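Local coordinates for clostripain-related protein (Bacteroides thetaiotaomicron, PDB 6N9J) that is a secreted C11 cysteine protease, probably cleaving peptide bonds in proteins, that is captured here with an irreversible peptide inhibitor, at residues 30-41 with 189-198; 211-222 with 316-324. One frame throughout, in Å; residues are numbered along the deposited sequence.

Interaction 1 (30-41 with 189-198)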
loop_
_atom_site.group_PDB
_atom_site.type_symbol
_atom_site.label_atom_id
_atom_site.label_comp_id
_atom_site.label_asym_id
_atom_site.label_seq_id
_atom_site.Cartn_x
_atom_site.Cartn_y
_atom_site.Cartn_z
ATOM N N ASP A 30 -4.035 10.124 12.843
ATOM C CA ASP A 30 -2.748 9.643 12.345
ATOM C C ASP A 30 -1.708 10.771 12.396
ATOM O O ASP A 30 -0.528 10.538 12.702
ATOM C CB ASP A 30 -2.876 9.092 10.922
ATOM C CG ASP A 30 -3.482 7.677 10.874
ATOM O OD1 ASP A 30 -3.420 6.929 11.880
ATOM O OD2 ASP A 30 -4.020 7.312 9.810
ATOM N N LEU A 31 -2.143 11.996 12.099
ATOM C CA LEU A 31 -1.256 13.156 12.219
ATOM C C LEU A 31 -0.781 13.330 13.664
ATOM O O LEU A 31 0.407 13.523 13.908
ATOM C CB LEU A 31 -1.936 14.436 11.731
ATOM C CG LEU A 31 -1.109 15.713 11.956
ATOM C CD1 LEU A 31 0.278 15.618 11.306
ATOM C CD2 LEU A 31 -1.860 16.942 11.460
ATOM N N ASN A 32 -1.697 13.237 14.620
ATOM C CA ASN A 32 -1.311 13.271 16.025
ATOM C C ASN A 32 -0.342 12.142 16.406
ATOM O O ASN A 32 0.545 12.338 17.230
ATOM C CB ASN A 32 -2.552 13.215 16.920
ATOM C CG ASN A 32 -3.376 14.481 16.847
ATOM O OD1 ASN A 32 -2.875 15.535 16.462
ATOM N ND2 ASN A 32 -4.648 14.386 17.223
ATOM N N GLU A 33 -0.524 10.960 15.817
ATOM C CA GLU A 33 0.387 9.843 16.044
ATOM C C GLU A 33 1.757 10.157 15.477
ATOM O O GLU A 33 2.770 9.852 16.102
ATOM C CB GLU A 33 -0.138 8.547 15.409
ATOM C CG GLU A 33 -1.441 8.012 15.997
ATOM C CD GLU A 33 -1.943 6.752 15.294
ATOM O OE1 GLU A 33 -1.326 6.317 14.299
ATOM O OE2 GLU A 33 -2.965 6.201 15.749
ATOM N N MET A 34 1.779 10.759 14.290
ATOM C CA MET A 34 3.029 11.110 13.627
ATOM C C MET A 34 3.826 12.063 14.494
ATOM O O MET A 34 5.039 11.937 14.604
ATOM C CB MET A 34 2.789 11.747 12.246
ATOM C CG MET A 34 2.202 10.829 11.182
ATOM S SD MET A 34 1.894 11.630 9.588
ATOM C CE MET A 34 0.432 10.744 9.070
ATOM N N ILE A 35 3.129 13.016 15.107
ATOM C CA ILE A 35 3.757 14.037 15.935
ATOM C C ILE A 35 4.392 13.413 17.178
ATOM O O ILE A 35 5.489 13.800 17.585
ATOM C CB ILE A 35 2.736 15.127 16.333
ATOM C CG1 ILE A 35 2.330 15.931 15.093
ATOM C CG2 ILE A 35 3.299 16.044 17.429
ATOM C CD1 ILE A 35 1.376 17.095 15.371
ATOM N N GLU A 36 3.719 12.430 17.765
ATOM C CA GLU A 36 4.302 11.681 18.870
ATOM C C GLU A 36 5.528 10.869 18.419
ATOM O O GLU A 36 6.490 10.718 19.168
ATOM C CB GLU A 36 3.263 10.749 19.494
ATOM C CG GLU A 36 3.770 9.988 20.706
ATOM C CD GLU A 36 2.825 8.882 21.135
ATOM O OE1 GLU A 36 1.667 8.867 20.662
ATOM O OE2 GLU A 36 3.243 8.022 21.943
ATOM N N GLY A 37 5.486 10.349 17.196
ATOM C CA GLY A 37 6.587 9.565 16.670
ATOM C C GLY A 37 7.849 10.363 16.384
ATOM O O GLY A 37 8.942 9.802 16.335
ATOM N N MET A 38 7.715 11.669 16.200
ATOM C CA MET A 38 8.890 12.497 15.933
ATOM C C MET A 38 9.812 12.638 17.153
ATOM O O MET A 38 10.955 13.081 17.023
ATOM C CB MET A 38 8.470 13.876 15.421
ATOM C CG MET A 38 7.967 13.868 13.973
ATOM S SD MET A 38 9.211 13.303 12.815
ATOM C CE MET A 38 10.504 14.524 13.068
ATOM N N GLN A 39 9.329 12.235 18.327
ATOM C CA GLN A 39 10.126 12.323 19.546
ATOM C C GLN A 39 11.366 11.430 19.496
ATOM O O GLN A 39 12.406 11.771 20.055
ATOM C CB GLN A 39 9.274 11.974 20.771
ATOM C CG GLN A 39 8.157 12.979 21.051
ATOM C CD GLN A 39 8.688 14.351 21.457
ATOM O OE1 GLN A 39 9.870 14.505 21.773
ATOM N NE2 GLN A 39 7.813 15.355 21.445
ATOM N N SER A 40 11.261 10.295 18.816
ATOM C CA SER A 40 12.387 9.379 18.706
ATOM C C SER A 40 13.176 9.629 17.427
ATOM O O SER A 40 14.055 8.850 17.072
ATOM C CB SER A 40 11.903 7.931 18.738
ATOM O OG SER A 40 10.952 7.740 19.770
ATOM N N VAL A 41 12.841 10.704 16.721
ATOM C CA VAL A 41 13.503 11.025 15.461
ATOM C C VAL A 41 14.313 12.311 15.585
ATOM O O VAL A 41 13.824 13.298 16.122
ATOM C CB VAL A 41 12.494 11.188 14.307
ATOM C CG1 VAL A 41 13.230 11.471 12.997
ATOM C CG2 VAL A 41 11.609 9.949 14.166
ATOM N N PRO A 189 -8.202 2.607 10.942
ATOM C CA PRO A 189 -7.187 3.381 11.671
ATOM C C PRO A 189 -5.811 3.380 11.018
ATOM O O PRO A 189 -4.986 4.208 11.377
ATOM C CB PRO A 189 -7.126 2.682 13.035
ATOM C CG PRO A 189 -8.475 2.079 13.199
ATOM C CD PRO A 189 -8.864 1.626 11.820
ATOM N N GLY A 190 -5.570 2.462 10.088
ATOM C CA GLY A 190 -4.300 2.397 9.386
ATOM C C GLY A 190 -3.095 2.180 10.289
ATOM O O GLY A 190 -3.185 1.527 11.328
ATOM N N ALA A 191 -1.954 2.720 9.884
ATOM C CA ALA A 191 -0.731 2.533 10.641
ATOM C C ALA A 191 -0.805 3.178 12.018
ATOM O O ALA A 191 -1.491 4.179 12.214
ATOM C CB ALA A 191 0.469 3.087 9.865
ATOM N N PRO A 192 -0.114 2.567 12.987
ATOM C CA PRO A 192 0.237 3.162 14.281
ATOM C C PRO A 192 1.473 4.059 14.129
ATOM O O PRO A 192 2.619 3.642 14.383
ATOM C CB PRO A 192 0.532 1.943 15.148
ATOM C CG PRO A 192 1.081 0.930 14.157
ATOM C CD PRO A 192 0.281 1.147 12.901
ATOM N N TYR A 193 1.240 5.303 13.716
ATOM C CA TYR A 193 2.333 6.164 13.285
ATOM C C TYR A 193 3.223 6.603 14.426
ATOM O O TYR A 193 4.253 7.238 14.201
ATOM C CB TYR A 193 1.786 7.378 12.543
ATOM C CG TYR A 193 1.353 7.031 11.143
ATOM C CD1 TYR A 193 2.299 6.838 10.142
ATOM C CD2 TYR A 193 0.013 6.883 10.823
ATOM C CE1 TYR A 193 1.926 6.509 8.863
ATOM C CE2 TYR A 193 -0.378 6.553 9.532
ATOM C CZ TYR A 193 0.586 6.361 8.559
ATOM O OH TYR A 193 0.239 6.026 7.275
ATOM N N GLU A 194 2.840 6.262 15.650
ATOM C CA GLU A 194 3.697 6.551 16.787
ATOM C C GLU A 194 4.909 5.614 16.828
ATOM O O GLU A 194 5.916 5.936 17.455
ATOM C CB GLU A 194 2.907 6.462 18.097
ATOM C CG GLU A 194 2.574 5.055 18.547
ATOM C CD GLU A 194 1.295 4.486 17.940
ATOM O OE1 GLU A 194 0.737 5.057 16.968
ATOM O OE2 GLU A 194 0.843 3.445 18.459
ATOM N N VAL A 195 4.824 4.457 16.164
ATOM C CA VAL A 195 5.995 3.578 16.048
ATOM C C VAL A 195 6.438 3.364 14.597
ATOM O O VAL A 195 7.580 3.011 14.352
ATOM C CB VAL A 195 5.764 2.194 16.701
ATOM C CG1 VAL A 195 5.946 2.280 18.215
ATOM C CG2 VAL A 195 4.390 1.603 16.311
ATOM N N VAL A 196 5.555 3.598 13.637
ATOM C CA VAL A 196 5.946 3.517 12.232
ATOM C C VAL A 196 6.846 4.699 11.814
ATOM O O VAL A 196 7.779 4.517 11.028
ATOM C CB VAL A 196 4.710 3.441 11.308
ATOM C CG1 VAL A 196 5.086 3.771 9.861
ATOM C CG2 VAL A 196 4.080 2.051 11.387
ATOM N N VAL A 197 6.604 5.894 12.359
ATOM C CA VAL A 197 7.387 7.084 11.960
ATOM C C VAL A 197 8.892 6.931 12.226
ATOM O O VAL A 197 9.687 7.208 11.332
ATOM C CB VAL A 197 6.866 8.393 12.639
ATOM C CG1 VAL A 197 7.990 9.439 12.806
ATOM C CG2 VAL A 197 5.722 8.978 11.834
ATOM N N PRO A 198 9.296 6.484 13.433
ATOM C CA PRO A 198 10.742 6.257 13.553
ATOM C C PRO A 198 11.257 5.163 12.602
ATOM O O PRO A 198 12.395 5.246 12.139
ATOM C CB PRO A 198 10.916 5.833 15.021
ATOM C CG PRO A 198 9.703 6.360 15.725
ATOM C CD PRO A 198 8.596 6.252 14.712
#
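Met34 lies over the ring of Tyr193 where helix 30-37 crosses the first turns of helix 193-198, a helix-helix packing in the layered alpha/beta fold of this clostripain-family protease. Met34 CE sits 4.2 Å from the centroid of the Tyr193 ring, almost on its normal, and the sulfur stands farther above the same face, a Met-aromatic contact suited to a flexible, polarisable thioether. Ala191 CB stands against the opposite face, toward the rim, so apolar groups flank the ring on both sides. Beside it, Val197 CG2 meets Met34 CG at 4.0 Å, while Val197 CG1 touches Val41 CG2.

The axes approach to 7.0 Å at a crossing angle of -52°. Such closeness suits Gly37, whose CA lies 4.2 Å from the CA of Glu194, backbone nearly against backbone.

Glu33 makes the polar link. Its chain is extended beyond CG (chi2 178°), which brings OE1 within 2.8 Å of Tyr193 N, at 160° at the hydrogen and from above the carboxylate plane. This N-H follows the N-cap Pro192, and the helix start probably favours a negative charge there, partly offsetting the nearness of Glu194 OE1, 3.6 Å from Glu33 OE1. Farther out, Tyr193 OH bonds to Asp159 OD2, fixing the ring's tip. At the ring edge stands Asp30, its CG 3.6 Å from Tyr193 CE2 and its OD2 hydrogen-bonded to Trp110 NE1.

Interaction 2 (211-222 with 316-324)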
loop_
_atom_site.group_PDB
_atom_site.type_symbol
_atom_site.label_atom_id
_atom_site.label_comp_id
_atom_site.label_asym_id
_atom_site.label_seq_id
_atom_site.Cartn_x
_atom_site.Cartn_y
_atom_site.Cartn_z
ATOM N N ALA A 211 7.198 -2.608 8.503
ATOM C CA ALA A 211 6.296 -3.760 8.535
ATOM C C ALA A 211 6.147 -4.336 9.936
ATOM O O ALA A 211 5.038 -4.561 10.410
ATOM C CB ALA A 211 6.790 -4.828 7.595
ATOM N N GLU A 212 7.281 -4.574 10.590
ATOM C CA GLU A 212 7.290 -5.147 11.928
ATOM C C GLU A 212 6.542 -4.264 12.903
ATOM O O GLU A 212 5.791 -4.760 13.734
ATOM C CB GLU A 212 8.733 -5.365 12.417
ATOM C CG GLU A 212 9.443 -6.586 11.805
ATOM C CD GLU A 212 9.113 -7.905 12.507
ATOM O OE1 GLU A 212 8.468 -7.890 13.576
ATOM O OE2 GLU A 212 9.521 -8.974 11.988
ATOM N N ASN A 213 6.752 -2.952 12.807
ATOM C CA ASN A 213 6.133 -2.024 13.742
ATOM C C ASN A 213 4.649 -1.856 13.429
ATOM O O ASN A 213 3.819 -1.789 14.335
ATOM C CB ASN A 213 6.855 -0.664 13.729
ATOM C CG ASN A 213 8.143 -0.681 14.538
ATOM O OD1 ASN A 213 8.135 -0.445 15.741
ATOM N ND2 ASN A 213 9.252 -0.977 13.880
ATOM N N TYR A 214 4.317 -1.798 12.148
ATOM C CA TYR A 214 2.917 -1.763 11.760
ATOM C C TYR A 214 2.214 -3.011 12.326
ATOM O O TYR A 214 1.281 -2.892 13.118
ATOM C CB TYR A 214 2.783 -1.707 10.241
ATOM C CG TYR A 214 1.408 -1.336 9.746
ATOM C CD1 TYR A 214 1.256 -0.302 8.831
ATOM C CD2 TYR A 214 0.259 -1.984 10.217
ATOM C CE1 TYR A 214 0.015 0.060 8.363
ATOM C CE2 TYR A 214 -1.007 -1.621 9.766
ATOM C CZ TYR A 214 -1.107 -0.596 8.832
ATOM O OH TYR A 214 -2.314 -0.181 8.347
ATOM N N TYR A 215 2.662 -4.195 11.917
ATOM C CA TYR A 215 2.036 -5.437 12.353
ATOM C C TYR A 215 1.912 -5.591 13.870
ATOM O O TYR A 215 0.882 -6.032 14.373
ATOM C CB TYR A 215 2.817 -6.628 11.794
ATOM C CG TYR A 215 2.223 -7.953 12.209
ATOM C CD1 TYR A 215 1.074 -8.436 11.594
ATOM C CD2 TYR A 215 2.794 -8.713 13.226
ATOM C CE1 TYR A 215 0.509 -9.632 11.965
ATOM C CE2 TYR A 215 2.240 -9.929 13.601
ATOM C CZ TYR A 215 1.090 -10.374 12.965
ATOM O OH TYR A 215 0.507 -11.562 13.333
ATOM N N SER A 216 2.966 -5.237 14.600
ATOM C CA SER A 216 3.036 -5.562 16.014
ATOM C C SER A 216 1.943 -4.908 16.865
ATOM O O SER A 216 1.490 -5.489 17.851
ATOM C CB SER A 216 4.407 -5.184 16.566
ATOM O OG SER A 216 4.549 -5.647 17.895
ATOM N N VAL A 217 1.515 -3.705 16.509
ATOM C CA VAL A 217 0.485 -3.064 17.313
ATOM C C VAL A 217 -0.857 -3.785 17.119
ATOM O O VAL A 217 -1.584 -4.037 18.083
ATOM C CB VAL A 217 0.360 -1.566 16.977
ATOM C CG1 VAL A 217 -0.929 -0.987 17.538
ATOM C CG2 VAL A 217 1.569 -0.809 17.533
ATOM N N TYR A 218 -1.167 -4.149 15.882
ATOM C CA TYR A 218 -2.420 -4.842 15.596
ATOM C C TYR A 218 -2.408 -6.257 16.150
ATOM O O TYR A 218 -3.422 -6.729 16.680
ATOM C CB TYR A 218 -2.699 -4.852 14.089
ATOM C CG TYR A 218 -3.236 -3.527 13.615
ATOM C CD1 TYR A 218 -4.596 -3.245 13.689
ATOM C CD2 TYR A 218 -2.381 -2.541 13.130
ATOM C CE1 TYR A 218 -5.090 -2.022 13.280
ATOM C CE2 TYR A 218 -2.865 -1.315 12.717
ATOM C CZ TYR A 218 -4.221 -1.060 12.790
ATOM O OH TYR A 218 -4.704 0.166 12.380
ATOM N N ALA A 219 -1.260 -6.924 16.035
ATOM C CA ALA A 219 -1.074 -8.262 16.599
ATOM C C ALA A 219 -1.321 -8.294 18.107
ATOM O O ALA A 219 -1.759 -9.305 18.648
ATOM C CB ALA A 219 0.321 -8.769 16.294
ATOM N N LYS A 220 -1.060 -7.183 18.793
ATOM C CA LYS A 220 -1.182 -7.190 20.244
ATOM C C LYS A 220 -2.597 -6.908 20.764
ATOM O O LYS A 220 -2.925 -7.287 21.891
ATOM C CB LYS A 220 -0.182 -6.207 20.852
ATOM C CG LYS A 220 1.174 -6.853 21.079
ATOM C CD LYS A 220 2.279 -5.847 21.317
ATOM C CE LYS A 220 3.582 -6.562 21.676
ATOM N NZ LYS A 220 4.777 -5.740 21.347
ATOM N N LYS A 221 -3.445 -6.271 19.965
ATOM C CA LYS A 221 -4.820 -6.060 20.402
ATOM C C LYS A 221 -5.779 -6.980 19.646
ATOM O O LYS A 221 -6.999 -6.861 19.759
ATOM C CB LYS A 221 -5.222 -4.596 20.239
ATOM C CG LYS A 221 -4.673 -3.939 19.000
ATOM C CD LYS A 221 -5.168 -2.504 18.881
ATOM C CE LYS A 221 -4.877 -1.706 20.139
ATOM N NZ LYS A 221 -5.388 -0.301 20.027
ATOM N N TYR A 222 -5.207 -7.918 18.900
ATOM C CA TYR A 222 -5.983 -8.881 18.137
ATOM C C TYR A 222 -6.787 -9.815 19.028
ATOM O O TYR A 222 -6.303 -10.326 20.038
ATOM C CB TYR A 222 -5.067 -9.690 17.237
ATOM C CG TYR A 222 -5.700 -10.888 16.567
ATOM C CD1 TYR A 222 -6.593 -10.735 15.509
ATOM C CD2 TYR A 222 -5.361 -12.177 16.955
ATOM C CE1 TYR A 222 -7.150 -11.837 14.881
ATOM C CE2 TYR A 222 -5.925 -13.286 16.338
ATOM C CZ TYR A 222 -6.806 -13.107 15.300
ATOM O OH TYR A 222 -7.351 -14.204 14.684
ATOM N N ILE A 316 10.066 -10.719 0.928
ATOM C CA ILE A 316 11.107 -10.949 1.932
ATOM C C ILE A 316 10.618 -10.869 3.381
ATOM O O ILE A 316 11.356 -11.167 4.314
ATOM C CB ILE A 316 12.283 -9.961 1.743
ATOM C CG1 ILE A 316 11.819 -8.515 1.907
ATOM C CG2 ILE A 316 12.922 -10.149 0.371
ATOM C CD1 ILE A 316 12.969 -7.538 1.935
ATOM N N TRP A 317 9.366 -10.487 3.574
ATOM C CA TRP A 317 8.828 -10.349 4.917
ATOM C C TRP A 317 7.326 -10.547 4.790
ATOM O O TRP A 317 6.735 -10.020 3.855
ATOM C CB TRP A 317 9.175 -8.961 5.515
ATOM C CG TRP A 317 8.868 -8.838 6.990
ATOM C CD1 TRP A 317 9.749 -8.957 8.028
ATOM C CD2 TRP A 317 7.577 -8.609 7.583
ATOM N NE1 TRP A 317 9.089 -8.816 9.228
ATOM C CE2 TRP A 317 7.761 -8.605 8.984
ATOM C CE3 TRP A 317 6.296 -8.397 7.065
ATOM C CZ2 TRP A 317 6.708 -8.386 9.868
ATOM C CZ3 TRP A 317 5.247 -8.198 7.947
ATOM C CH2 TRP A 317 5.461 -8.192 9.335
ATOM N N LYS A 318 6.708 -11.312 5.694
ATOM C CA LYS A 318 5.238 -11.341 5.773
ATOM C C LYS A 318 4.763 -11.778 7.153
ATOM O O LYS A 318 5.452 -12.517 7.863
ATOM C CB LYS A 318 4.634 -12.256 4.709
ATOM C CG LYS A 318 4.864 -13.734 4.984
ATOM C CD LYS A 318 4.357 -14.584 3.844
ATOM C CE LYS A 318 4.912 -15.987 3.948
ATOM N NZ LYS A 318 4.537 -16.587 5.249
ATOM N N ASN A 319 3.586 -11.300 7.540
ATOM C CA ASN A 319 2.977 -11.751 8.779
ATOM C C ASN A 319 1.497 -11.431 8.787
ATOM O O ASN A 319 1.064 -10.437 8.215
ATOM C CB ASN A 319 3.659 -11.117 9.991
ATOM C CG ASN A 319 3.953 -12.125 11.081
ATOM O OD1 ASN A 319 3.299 -13.162 11.171
ATOM N ND2 ASN A 319 4.943 -11.827 11.918
ATOM N N THR A 320 0.719 -12.289 9.432
ATOM C CA THR A 320 -0.714 -12.078 9.548
ATOM C C THR A 320 -1.212 -12.661 10.859
ATOM O O THR A 320 -0.667 -13.625 11.372
ATOM C CB THR A 320 -1.489 -12.716 8.376
ATOM O OG1 THR A 320 -2.889 -12.411 8.488
ATOM C CG2 THR A 320 -1.299 -14.240 8.360
ATOM N N THR A 321 -2.241 -12.047 11.417
ATOM C CA THR A 321 -2.996 -12.689 12.476
ATOM C C THR A 321 -3.803 -13.829 11.833
ATOM O O THR A 321 -3.986 -13.840 10.617
ATOM C CB THR A 321 -3.898 -11.675 13.188
ATOM O OG1 THR A 321 -4.603 -10.900 12.208
ATOM C CG2 THR A 321 -3.042 -10.733 14.017
ATOM N N ASP A 322 -4.265 -14.794 12.621
ATOM C CA ASP A 322 -4.925 -15.976 12.045
ATOM C C ASP A 322 -6.187 -15.611 11.256
ATOM O O ASP A 322 -6.510 -16.244 10.253
ATOM C CB ASP A 322 -5.260 -16.991 13.140
ATOM C CG ASP A 322 -4.011 -17.596 13.774
ATOM O OD1 ASP A 322 -3.027 -17.842 13.038
ATOM O OD2 ASP A 322 -4.012 -17.817 15.007
ATOM N N ASN A 323 -6.884 -14.580 11.714
ATOM C CA ASN A 323 -8.022 -14.030 10.996
ATOM C C ASN A 323 -7.759 -12.564 10.706
ATOM O O ASN A 323 -6.922 -11.936 11.369
ATOM C CB ASN A 323 -9.321 -14.180 11.807
ATOM C CG ASN A 323 -9.710 -15.626 12.052
ATOM O OD1 ASN A 323 -9.395 -16.515 11.262
ATOM N ND2 ASN A 323 -10.419 -15.866 13.151
ATOM N N ASN A 324 -8.450 -12.034 9.697
ATOM C CA ASN A 324 -8.524 -10.596 9.444
ATOM C C ASN A 324 -9.994 -10.202 9.330
ATOM O O ASN A 324 -10.827 -11.027 8.947
ATOM C CB ASN A 324 -7.780 -10.213 8.160
ATOM C CG ASN A 324 -6.319 -9.909 8.390
ATOM O OD1 ASN A 324 -5.788 -8.931 7.863
ATOM N ND2 ASN A 324 -5.658 -10.739 9.188
#
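Tyr215 reaches from helix 211-221 across strand 316-320, which runs nearly parallel to it; this is a helix packed on one strand of the central sheet of an alpha/beta fold. CG stands anti to the backbone N (chi1 180°), which sends the ring out from the helix over the strand. At the root, CB lies 3.9 Å from Trp317 CH2, at the edge of the indole. The ring then passes over Asn319, whose CB sits 3.8 Å from the centroid of the Tyr215 ring in a CH-pi contact. The Asn319 amide follows the same face, its plane only 7° from that of the ring, with ND2 near CE2. On the way to the tip, CE1 meets Thr320 CA, and OH ends 3.1 Å from Thr320 O, with Thr321 N at the ring edge. A long tyrosine suits this place because one flat side chain spans three consecutive residues of the opposing segment.

Trp317, Asn319 and Thr321, every second residue, direct their CB atoms toward segment 211-222, and each meets an aromatic or apolar partner on it. One face of the Trp317 indole takes Ala211 CB, 3.7 Å from the centroid of its six-membered ring, where a small methyl fits close. Trp317 NE1 donates to Glu212 OE2 at 2.8 Å and 155°; the acceptor lies in the indole plane, while the N-H comes to it from above the carboxylate plane. At the far end, Thr321 CB rests 3.6 Å from the centroid of the Tyr222 ring, over its centre. Val238 N, from the neighbouring strand region, binds Thr321 OG1, which itself donates to Asn323 O at 2.7 Å. The turn is gripped once more at the tip of Tyr222, whose OH accepts Asn323 N at 3.0 Å.

Overall arrangement
From the N terminus, the chain forms strand 9-18 and helix 24-37, then builds much of the central sheet before returning with 189-198; interaction 1 thus closes a loop of 147 residues. Helix 206-221 follows helix 193-200 directly, and interaction 2 closes a second loop, of 93 residues, when strand 315-327 arrives beside strand 239-244. The two loops are in series, neither nested nor crossed, with centres about 17 Å apart. They adjoin through side-chain packing of Ala191 on Tyr214 and Pro189 on Tyr218. Interaction 1 ties helix 24-37 to helix 193-200 and interaction 2 ties helix 206-221 to strand 315-327; Asn213 packing on Val195 completes the row.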